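Local coordinates for protein dicer Related Helicase (Caenorhabditis elegans, PDB 6M6Q) that probably hydrolyses ATP and binds RNA as an RLR-subfamily helicase, of which this chain is the largely helical N-terminal domain, at residues B[122-125]-B[126-130]; B[35-38]-B[39-43]; B[85-89]-B[90-94]. All blocks are in the same frame, centred on the assembly; numbering follows the deposited sequence. Where two conformers were deposited one is given.

Interaction 1: residues B[122-125]-B[126-130]; sequences CFLN and TVLFD
The carbonyl oxygen of Phe123 is gripped by two backbone donors, Thr126 N and Val127 N, each 3.1 Å from Phe123 O. Val127 N closes a regular helical bond, arriving nearly along the C=O axis. Thr126 N reaches back three residues instead, entering well above the carbonyl plane, a 3-10-like bond. At the carbonyl before it, the hydroxyl is the group that bonds: Thr126 OG1 donates to Cys122 O over 2.6 Å. That hydroxyl can reach because it stands beside its own backbone N (chi1 -57°). With a valine in place of Thr126, the Cys122 carbonyl would probably lose its hydroxyl partner in this last turn. The geometry is that of a helix closing: helix 94-127 gives a further i to i+4 bond, Leu128 N to Leu124 O at 3.0 Å, and then turns, with Asp130 as N-cap of helix 131-144. On the buried side, CG2 of Val127 sits over the centre of the Phe123 ring in a CH-pi contact, 4.3 Å from the centroid and 11° off the ring normal. The other branch lies on the same side of the ring, out over the rim, with Val127 CG1 3.8 Å from Phe123 CE1. Leu124 and Leu128 run side by side, pointing the same way, while CD1 of Phe129 meets Asn125 O obliquely at 3.7 Å. The Asn125 amide lies beside the Phe129 ring with the two planes 77° apart. Beyond the segment, Phe55 meets Phe123 edge-to-face and Tyr184 stacks on Phe129. Arg30 makes a cation-pi contact with that same Phe129 ring and also donates to Leu128 O.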
loop_
_atom_site.group_PDB
_atom_site.type_symbol
_atom_site.label_atom_id
_atom_site.label_comp_id
_atom_site.label_asym_id
_atom_site.label_seq_id
_atom_site.Cartn_x
_atom_site.Cartn_y
_atom_site.Cartn_z
ATOM N N CYS B 122 4.643 -7.204 -9.108
ATOM C CA CYS B 122 4.072 -8.526 -8.740
ATOM C C CYS B 122 5.178 -9.427 -8.182
ATOM O O CYS B 122 4.906 -10.156 -7.220
ATOM C CB CYS B 122 3.390 -9.212 -9.914
ATOM S SG CYS B 122 2.788 -10.870 -9.499
ATOM N N PHE B 123 6.376 -9.362 -8.745
ATOM C CA PHE B 123 7.530 -10.175 -8.278
ATOM C C PHE B 123 8.001 -9.641 -6.920
ATOM O O PHE B 123 7.990 -10.406 -5.937
ATOM C CB PHE B 123 8.646 -10.166 -9.309
ATOM C CG PHE B 123 9.979 -10.649 -8.808
ATOM C CD1 PHE B 123 10.198 -11.987 -8.548
ATOM C CD2 PHE B 123 11.037 -9.777 -8.687
ATOM C CE1 PHE B 123 11.454 -12.444 -8.193
ATOM C CE2 PHE B 123 12.296 -10.233 -8.333
ATOM C CZ PHE B 123 12.499 -11.568 -8.072
ATOM N N LEU B 124 8.360 -8.354 -6.875
ATOM C CA LEU B 124 8.995 -7.694 -5.710
ATOM C C LEU B 124 8.067 -7.776 -4.486
ATOM O O LEU B 124 8.578 -8.091 -3.409
ATOM C CB LEU B 124 9.340 -6.240 -6.069
ATOM C CG LEU B 124 10.484 -6.061 -7.068
ATOM C CD1 LEU B 124 10.907 -4.596 -7.165
ATOM C CD2 LEU B 124 11.678 -6.921 -6.694
ATOM N N ASN B 125 6.767 -7.534 -4.646
ATOM C CA ASN B 125 5.799 -7.505 -3.513
ATOM C C ASN B 125 5.550 -8.924 -2.975
ATOM O O ASN B 125 5.024 -9.020 -1.878
ATOM C CB ASN B 125 4.469 -6.872 -3.895
ATOM C CG ASN B 125 4.584 -5.395 -4.192
ATOM O OD1 ASN B 125 5.524 -4.725 -3.749
ATOM N ND2 ASN B 125 3.625 -4.876 -4.933
ATOM N N THR B 126 5.840 -9.964 -3.756
ATOM C CA THR B 126 5.687 -11.382 -3.359
ATOM C C THR B 126 6.925 -11.835 -2.561
ATOM O O THR B 126 6.737 -12.418 -1.477
ATOM C CB THR B 126 5.429 -12.279 -4.580
ATOM O OG1 THR B 126 4.271 -11.817 -5.269
ATOM C CG2 THR B 126 5.200 -13.722 -4.207
ATOM N N VAL B 127 8.132 -11.552 -3.063
ATOM C CA VAL B 127 9.411 -12.126 -2.552
ATOM C C VAL B 127 9.962 -11.285 -1.388
ATOM O O VAL B 127 10.605 -11.850 -0.553
ATOM C CB VAL B 127 10.468 -12.273 -3.661
ATOM C CG1 VAL B 127 9.983 -13.130 -4.787
ATOM C CG2 VAL B 127 10.933 -10.935 -4.179
ATOM N N LEU B 128 9.792 -9.971 -1.393
ATOM C CA LEU B 128 10.501 -9.068 -0.441
ATOM C C LEU B 128 9.628 -8.792 0.798
ATOM O O LEU B 128 10.020 -7.976 1.605
ATOM C CB LEU B 128 10.872 -7.756 -1.155
ATOM C CG LEU B 128 11.964 -7.851 -2.226
ATOM C CD1 LEU B 128 12.460 -6.467 -2.597
ATOM C CD2 LEU B 128 13.138 -8.706 -1.771
ATOM N N PHE B 129 8.473 -9.421 0.940
ATOM C CA PHE B 129 7.580 -9.202 2.110
ATOM C C PHE B 129 7.319 -10.540 2.799
ATOM O O PHE B 129 6.388 -10.628 3.617
ATOM C CB PHE B 129 6.306 -8.480 1.674
ATOM C CG PHE B 129 6.489 -7.013 1.353
ATOM C CD1 PHE B 129 6.947 -6.593 0.102
ATOM C CD2 PHE B 129 6.182 -6.039 2.296
ATOM C CE1 PHE B 129 7.114 -5.240 -0.174
ATOM C CE2 PHE B 129 6.319 -4.686 1.996
ATOM C CZ PHE B 129 6.769 -4.290 0.762
ATOM N N ASP B 130 8.162 -11.523 2.487
ATOM C CA ASP B 130 8.111 -12.921 2.973
ATOM C C ASP B 130 9.496 -13.265 3.513
ATOM O O ASP B 130 10.500 -12.910 2.824
ATOM C CB ASP B 130 7.749 -13.871 1.835
ATOM C CG ASP B 130 7.520 -15.308 2.251
ATOM O OD1 ASP B 130 8.480 -16.096 2.170
ATOM O OD2 ASP B 130 6.364 -15.645 2.591
#

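Interaction 2: residues B[35-38]-B[39-43]; sequences KFLD and VCVES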
loop_
_atom_site.group_PDB
_atom_site.type_symbol
_atom_site.label_atom_id
_atom_site.label_comp_id
_atom_site.label_asym_id
_atom_site.label_seq_id
_atom_site.Cartn_x
_atom_site.Cartn_y
_atom_site.Cartn_z
ATOM N N LYS B 35 17.392 -1.946 -7.248
ATOM C CA LYS B 35 18.764 -2.440 -7.508
ATOM C C LYS B 35 18.744 -3.966 -7.472
ATOM O O LYS B 35 19.468 -4.573 -8.273
ATOM C CB LYS B 35 19.766 -1.849 -6.513
ATOM C CG LYS B 35 21.215 -2.342 -6.650
ATOM C CD LYS B 35 21.816 -2.126 -8.030
ATOM C CE LYS B 35 23.235 -2.634 -8.191
ATOM N NZ LYS B 35 23.576 -2.760 -9.633
ATOM N N PHE B 36 17.883 -4.557 -6.641
ATOM C CA PHE B 36 17.702 -6.027 -6.531
ATOM C C PHE B 36 17.055 -6.553 -7.808
ATOM O O PHE B 36 17.557 -7.546 -8.348
ATOM C CB PHE B 36 16.871 -6.385 -5.304
ATOM C CG PHE B 36 16.331 -7.791 -5.313
ATOM C CD1 PHE B 36 17.184 -8.881 -5.229
ATOM C CD2 PHE B 36 14.966 -8.023 -5.383
ATOM C CE1 PHE B 36 16.682 -10.171 -5.244
ATOM C CE2 PHE B 36 14.467 -9.310 -5.387
ATOM C CZ PHE B 36 15.323 -10.379 -5.315
ATOM N N LEU B 37 15.999 -5.881 -8.288
ATOM C CA LEU B 37 15.353 -6.176 -9.605
ATOM C C LEU B 37 16.403 -6.042 -10.685
ATOM O O LEU B 37 16.536 -6.985 -11.440
ATOM C CB LEU B 37 14.169 -5.228 -9.867
ATOM C CG LEU B 37 13.342 -5.491 -11.142
ATOM C CD1 LEU B 37 12.586 -6.834 -11.089
ATOM C CD2 LEU B 37 12.358 -4.347 -11.382
ATOM N N ASP B 38 17.187 -4.950 -10.663
ATOM C CA ASP B 38 18.269 -4.681 -11.655
ATOM C C ASP B 38 19.224 -5.881 -11.730
ATOM O O ASP B 38 19.568 -6.264 -12.863
ATOM C CB ASP B 38 19.035 -3.389 -11.361
ATOM C CG ASP B 38 20.040 -3.065 -12.457
ATOM O OD1 ASP B 38 21.245 -3.299 -12.231
ATOM O OD2 ASP B 38 19.600 -2.708 -13.562
ATOM N N VAL B 39 19.630 -6.434 -10.578
ATOM C CA VAL B 39 20.604 -7.568 -10.453
ATOM C C VAL B 39 19.976 -8.838 -11.058
ATOM O O VAL B 39 20.653 -9.517 -11.857
ATOM C CB VAL B 39 21.030 -7.781 -8.978
ATOM C CG1 VAL B 39 21.684 -9.138 -8.747
ATOM C CG2 VAL B 39 21.949 -6.667 -8.485
ATOM N N CYS B 40 18.718 -9.124 -10.732
ATOM C CA CYS B 40 17.971 -10.292 -11.267
ATOM C C CYS B 40 17.859 -10.176 -12.798
ATOM O O CYS B 40 17.989 -11.198 -13.463
ATOM C CB CYS B 40 16.586 -10.420 -10.632
ATOM S SG CYS B 40 16.612 -10.764 -8.851
ATOM N N VAL B 41 17.658 -8.970 -13.326
ATOM C CA VAL B 41 17.472 -8.728 -14.786
ATOM C C VAL B 41 18.832 -8.822 -15.485
ATOM O O VAL B 41 18.894 -9.432 -16.554
ATOM C CB VAL B 41 16.790 -7.378 -15.052
ATOM C CG1 VAL B 41 16.919 -6.962 -16.514
ATOM C CG2 VAL B 41 15.330 -7.396 -14.619
ATOM N N GLU B 42 19.881 -8.284 -14.858
ATOM C CA GLU B 42 21.293 -8.336 -15.334
ATOM C C GLU B 42 21.727 -9.793 -15.529
ATOM O O GLU B 42 22.493 -10.040 -16.463
ATOM C CB GLU B 42 22.197 -7.631 -14.326
ATOM C CG GLU B 42 23.660 -7.537 -14.740
ATOM C CD GLU B 42 24.560 -6.961 -13.650
ATOM O OE1 GLU B 42 24.397 -7.360 -12.471
ATOM O OE2 GLU B 42 25.399 -6.092 -13.970
ATOM N N SER B 43 21.250 -10.709 -14.664
ATOM C CA SER B 43 21.723 -12.123 -14.549
ATOM C C SER B 43 21.167 -12.997 -15.682
ATOM O O SER B 43 21.759 -14.056 -15.937
ATOM C CB SER B 43 21.379 -12.714 -13.204
ATOM O OG SER B 43 19.987 -12.875 -13.064
#
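Val39, Asp38 and Cys40 carry most of this contact along helix 33-42. Val39 N donates to Lys35 O at 3.0 Å. With CG1 of Val39 anti to the backbone N (chi1 164°), CG2 is the branch that falls on the same carbonyl, Val39 CG2 lying 3.3 Å from Lys35 O. One residue on, Cys40 N bonds to Phe36 O with an N-H...O angle of 164°, and its sulfur covers a face of the Phe36 ring. This is a sulfur-aromatic contact: Cys40 SG stands 4.0 Å from the Phe36 centroid, 25° off the ring normal and displaced toward the rim, closest to CE1. Asp38 uses its backbone oxygen for the next turn, receiving Glu42 N at 2.9 Å. Its carboxylate pairs with Lys35, a salt bridge of 3.5 Å from Asp38 OD1 to Lys35 NZ. Ser229 N and Thr230 OG1 also bind that carboxylate, and Tyr144 OH and Gln227 O hold the ammonium, so buried charge is well partnered. The helix thus packs between helix 94-127, met by Phe36 and Leu37, helix 131-144, met by Phe36, Val39 and Glu42, and helix 231-236, met by Asp38 and Val41.

Interaction 3: residues B[85-89]-B[90-94]; sequences IKIRN and ADLDV
Ala90 N donates to Ile87 O across 3.1 Å, and the N-H...O angle of 163° makes the bond straight at the hydrogen. At the acceptor it is less regular: the donor stands 65° out of the Ile87 carbonyl plane. This is the closing bond of a type I beta turn from Ile87 to Ala90, which takes the chain off helix 82-87. The methyl of Ala90 lies against the same region, with Ala90 CB 3.4 Å from Lys86 O and also close to Ile87 O.

Asn89 ties the turn back to the helix. Its amide folds back, CG beside the backbone N and anti to the carbonyl carbon (chi1 -84°), and Asn89 ND2 donates to Ile85 O at 2.9 Å from above the carbonyl plane. The Asn89 backbone N in turn bonds to Lys86 O. One water bridges the next step, donating to Arg88 O at 2.9 Å and taking a weak bond from Asp91 N. Asp91 itself has positive phi and psi, the left-handed region, and beyond this change of direction Leu92 CD1 comes within 4.4 Å of Ile87 CG2, a loose apolar touch.

Further out, the corner packs against helix 94-127. Ile87 and Leu92 both touch Arg97, Ile87 also meets Ala100 and Glu101, and Arg88 NH1 forms a salt bridge with Glu101 OE2. Asp93 is the N-cap of that helix. Many of these residues also touch a crystal neighbour, so side-chain detail may partly reflect lattice packing. The chemistry is backbone-centred: two backbone bonds, a folded amide and a bridging water accompany the turn, while between the two segments the apolar part is a single distant methyl pair, consistent with a solvent-facing connection between two helices.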
loop_
_atom_site.group_PDB
_atom_site.type_symbol
_atom_site.label_atom_id
_atom_site.label_comp_id
_atom_site.label_asym_id
_atom_site.label_seq_id
_atom_site.Cartn_x
_atom_site.Cartn_y
_atom_site.Cartn_z
ATOM N N ILE B 85 0.166 0.991 -38.890
ATOM C CA ILE B 85 -0.002 0.475 -40.278
ATOM C C ILE B 85 -1.082 1.306 -40.964
ATOM O O ILE B 85 -0.877 1.659 -42.152
ATOM C CB ILE B 85 -0.325 -1.036 -40.293
ATOM C CG1 ILE B 85 0.874 -1.865 -39.816
ATOM C CG2 ILE B 85 -0.819 -1.495 -41.672
ATOM C CD1 ILE B 85 0.493 -3.205 -39.239
ATOM N N LYS B 86 -2.130 1.699 -40.224
ATOM C CA LYS B 86 -3.278 2.470 -40.789
ATOM C C LYS B 86 -2.812 3.890 -41.156
ATOM O O LYS B 86 -3.170 4.357 -42.242
ATOM C CB LYS B 86 -4.455 2.507 -39.816
ATOM C CG LYS B 86 -5.322 1.261 -39.804
ATOM C CD LYS B 86 -6.402 1.345 -38.776
ATOM C CE LYS B 86 -6.992 0.006 -38.414
ATOM N NZ LYS B 86 -7.872 0.129 -37.230
ATOM N N ILE B 87 -2.006 4.520 -40.294
ATOM C CA ILE B 87 -1.450 5.886 -40.510
ATOM C C ILE B 87 -0.644 5.867 -41.821
ATOM O O ILE B 87 -0.877 6.743 -42.661
ATOM C CB ILE B 87 -0.601 6.346 -39.292
ATOM C CG1 ILE B 87 -1.427 6.446 -37.990
ATOM C CG2 ILE B 87 0.143 7.642 -39.592
ATOM C CD1 ILE B 87 -2.308 7.681 -37.859
ATOM N N ARG B 88 0.235 4.876 -42.001
ATOM C CA ARG B 88 1.221 4.824 -43.124
ATOM C C ARG B 88 0.496 4.484 -44.436
ATOM O O ARG B 88 1.137 4.568 -45.501
ATOM C CB ARG B 88 2.342 3.813 -42.841
ATOM C CG ARG B 88 3.187 4.148 -41.620
ATOM C CD ARG B 88 4.676 4.116 -41.881
ATOM N NE ARG B 88 5.264 2.861 -41.437
ATOM C CZ ARG B 88 6.007 2.702 -40.338
ATOM N NH1 ARG B 88 6.292 3.730 -39.554
ATOM N NH2 ARG B 88 6.484 1.508 -40.041
ATOM N N ASN B 89 -0.784 4.111 -44.364
ATOM C CA ASN B 89 -1.611 3.737 -45.542
ATOM C C ASN B 89 -2.681 4.815 -45.814
ATOM O O ASN B 89 -3.367 4.684 -46.813
ATOM C CB ASN B 89 -2.253 2.346 -45.356
ATOM C CG ASN B 89 -1.327 1.202 -45.743
ATOM O OD1 ASN B 89 -0.972 1.055 -46.912
ATOM N ND2 ASN B 89 -0.949 0.369 -44.777
ATOM N N ALA B 90 -2.843 5.811 -44.936
ATOM C CA ALA B 90 -3.979 6.777 -44.959
ATOM C C ALA B 90 -3.724 7.910 -45.975
ATOM O O ALA B 90 -4.695 8.625 -46.295
ATOM C CB ALA B 90 -4.218 7.329 -43.579
ATOM N N ASP B 91 -2.469 8.072 -46.435
ATOM C CA ASP B 91 -2.030 9.054 -47.475
ATOM C C ASP B 91 -2.132 10.481 -46.903
ATOM O O ASP B 91 -2.663 11.367 -47.582
ATOM C CB ASP B 91 -2.815 8.872 -48.789
ATOM C CG ASP B 91 -2.358 9.770 -49.947
ATOM O OD1 ASP B 91 -1.131 10.182 -49.968
ATOM O OD2 ASP B 91 -3.224 10.083 -50.812
ATOM N N LEU B 92 -1.588 10.700 -45.720
ATOM C CA LEU B 92 -1.680 11.999 -45.019
ATOM C C LEU B 92 -0.580 12.913 -45.537
ATOM O O LEU B 92 0.435 12.386 -45.994
ATOM C CB LEU B 92 -1.556 11.768 -43.508
ATOM C CG LEU B 92 -2.724 11.017 -42.870
ATOM C CD1 LEU B 92 -2.444 10.712 -41.405
ATOM C CD2 LEU B 92 -4.010 11.801 -43.013
ATOM N N ASP B 93 -0.778 14.233 -45.433
ATOM C CA ASP B 93 0.296 15.248 -45.542
ATOM C C ASP B 93 1.474 14.823 -44.654
ATOM O O ASP B 93 1.250 14.547 -43.476
ATOM C CB ASP B 93 -0.226 16.637 -45.174
ATOM C CG ASP B 93 0.868 17.687 -45.056
ATOM O OD1 ASP B 93 1.339 17.919 -43.903
ATOM O OD2 ASP B 93 1.264 18.259 -46.119
ATOM N N VAL B 94 2.681 14.819 -45.215
ATOM C CA VAL B 94 3.947 14.374 -44.567
ATOM C C VAL B 94 3.996 14.852 -43.103
ATOM O O VAL B 94 4.277 14.009 -42.230
ATOM C CB VAL B 94 5.165 14.845 -45.396
ATOM C CG1 VAL B 94 6.466 14.839 -44.600
ATOM C CG2 VAL B 94 5.312 14.006 -46.661
HETATM O O HOH W 1 0.097 6.386 -47.470
#

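Overall arrangement
Interactions 1 and 2 belong to the body of the domain and pack directly on each other: the Phe36 ring of interaction 2 meets Phe123, Leu124, Val127 and Leu128 of interaction 1, joining helix 33-42 to the end of helix 94-127. Interaction 2 is the more buried, and its charged groups have partners in the interior; in interaction 1 about half of the touching residues are buried. Interaction 3 is a surface corner preceding the same long helix 94-127, with nearest atoms about 30 Å from interaction 1 and about 27 Å from interaction 2. Aromatic contacts with a methyl or a sulfur mark the first two; a water bridge and backbone turn bonds mark the third.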